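Local coordinates for second substrate binding domain of putative amino acid ABC transporter (Streptococcus pneumoniae, PDB 4OEN), which probably captures an amino acid outside the cell and delivers it to the membrane part of an ABC transporter, at residues T91-K96 against T175-T180. Residues are numbered along the deposited sequence; the frame is centred on the assembly and turned at random. Where two conformers were deposited one is given.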
# COMPACT_ATOMS: atom_id res chain seq x y z
N THR A 91 -8.84 1.29 -3.32
CA THR A 91 -9.68 0.19 -2.87
C THR A 91 -10.17 -0.51 -4.15
O THR A 91 -10.39 0.14 -5.16
CB THR A 91 -10.87 0.68 -2.00
OG1 THR A 91 -11.68 -0.45 -1.67
CG2 THR A 91 -11.70 1.68 -2.73
N ILE A 92 -10.32 -1.83 -4.10
CA ILE A 92 -10.65 -2.58 -5.31
C ILE A 92 -11.46 -3.81 -4.96
O ILE A 92 -11.34 -4.37 -3.87
CB ILE A 92 -9.34 -2.96 -6.07
CG1 ILE A 92 -9.63 -3.34 -7.52
CG2 ILE A 92 -8.57 -4.06 -5.36
CD1 ILE A 92 -8.35 -3.43 -8.35
N LEU A 93 -12.33 -4.21 -5.88
CA LEU A 93 -13.13 -5.41 -5.70
C LEU A 93 -12.31 -6.68 -5.99
O LEU A 93 -11.54 -6.73 -6.96
CB LEU A 93 -14.35 -5.39 -6.63
CG LEU A 93 -15.45 -6.38 -6.26
CD1 LEU A 93 -16.32 -5.83 -5.13
CD2 LEU A 93 -16.30 -6.75 -7.48
N GLY A 94 -12.49 -7.71 -5.17
CA GLY A 94 -11.86 -9.01 -5.40
C GLY A 94 -12.92 -10.09 -5.51
O GLY A 94 -13.89 -10.08 -4.76
N VAL A 95 -12.76 -11.00 -6.48
CA VAL A 95 -13.62 -12.18 -6.61
C VAL A 95 -12.81 -13.42 -6.94
O VAL A 95 -11.64 -13.33 -7.35
CB VAL A 95 -14.72 -11.97 -7.70
CG1 VAL A 95 -15.65 -10.83 -7.33
CG2 VAL A 95 -14.08 -11.73 -9.08
N LYS A 96 -13.40 -14.60 -6.77
CA LYS A 96 -12.75 -15.83 -7.22
C LYS A 96 -12.59 -15.85 -8.74
O LYS A 96 -13.36 -15.20 -9.46
CB LYS A 96 -13.53 -17.06 -6.76
CG LYS A 96 -13.69 -17.11 -5.25
CD LYS A 96 -14.43 -18.37 -4.82
CE LYS A 96 -13.61 -19.62 -5.10
NZ LYS A 96 -14.34 -20.85 -4.68
N THR A 175 -9.43 -9.24 -10.15
CA THR A 175 -9.89 -7.88 -9.92
C THR A 175 -10.49 -7.36 -11.22
O THR A 175 -9.80 -6.75 -12.05
CB THR A 175 -8.75 -6.97 -9.45
OG1 THR A 175 -7.64 -7.10 -10.35
CG2 THR A 175 -8.29 -7.37 -8.04
N PRO A 176 -11.79 -7.62 -11.42
CA PRO A 176 -12.43 -7.33 -12.71
C PRO A 176 -12.79 -5.85 -12.93
O PRO A 176 -13.15 -5.48 -14.07
CB PRO A 176 -13.69 -8.18 -12.65
CG PRO A 176 -14.02 -8.26 -11.19
CD PRO A 176 -12.69 -8.33 -10.50
N ILE A 177 -12.69 -5.04 -11.87
CA ILE A 177 -13.03 -3.62 -11.95
C ILE A 177 -11.87 -2.74 -11.47
O ILE A 177 -11.29 -3.01 -10.41
CB ILE A 177 -14.27 -3.29 -11.10
CG1 ILE A 177 -15.42 -4.26 -11.44
CG2 ILE A 177 -14.71 -1.84 -11.32
CD1 ILE A 177 -16.50 -4.30 -10.35
N SER A 178 -11.54 -1.70 -12.22
CA SER A 178 -10.47 -0.80 -11.79
C SER A 178 -10.76 -0.24 -10.41
O SER A 178 -11.92 -0.04 -10.04
CB SER A 178 -10.27 0.35 -12.78
OG SER A 178 -11.35 1.25 -12.73
N GLY A 179 -9.70 -0.01 -9.65
CA GLY A 179 -9.81 0.47 -8.28
C GLY A 179 -10.21 1.92 -8.20
O GLY A 179 -10.16 2.66 -9.20
N THR A 180 -10.64 2.32 -7.00
CA THR A 180 -10.99 3.70 -6.70
C THR A 180 -9.94 4.25 -5.75
O THR A 180 -9.66 3.65 -4.70
CB THR A 180 -12.39 3.81 -6.04
OG1 THR A 180 -13.40 3.51 -7.02
CG2 THR A 180 -12.63 5.21 -5.52
O HOH W 1 -11.85 -5.41 -9.22
O HOH W 2 -12.87 -2.18 -7.90
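Two backbone bonds join Thr91 and Thr180 as an antiparallel hydrogen-bonded pair: Thr91 N gives its hydrogen to Thr180 O at 2.9 Å in the carbonyl plane, and Thr180 N donates to Thr91 O nearly along the C=O axis, with 162° at the hydrogen. Both side chains point the same way, and Thr91 CG2 rests 4.0 Å from Thr180 CB. On these bonds strand 180-190 begins its antiparallel pairing with strand 87-96. The two are the interlobe connecting strands of the type II periplasmic binding protein fold, and this bridge lies where they enter the lobe holding strands 111-115, 134-138 and 155-159. Residues 175-179 swing away from the strand, and two ordered waters bridge the gap. One accepts from Ile177 N and donates to Leu93 O at 2.6 Å; the other accepts from Leu93 N at 2.9 Å and donates to Ile177 O. Leu93 O also receives a direct CA-H...O contact from Thr175. Ile92, its CG1 anti to the backbone N (chi1 -162°), reaches toward the loop, CG1 lying 3.3 Å from Ile177 O; a near-extended chi2 of 168° carries CD1 to Thr175 CB at 3.7 Å, the side chains crossing at about a right angle. The terminal methyls Leu93 CD2 and Ile177 CD1 meet at 3.8 Å, the side chains crossing obliquely, while Val95 CG2 packs on Pro176 CD at 3.9 Å. Further out, Glu160 and Leu163 touch Ile92, Met157 and Ala155 back Leu93, and Ser120 OG hydrogen-bonds Thr91 OG1.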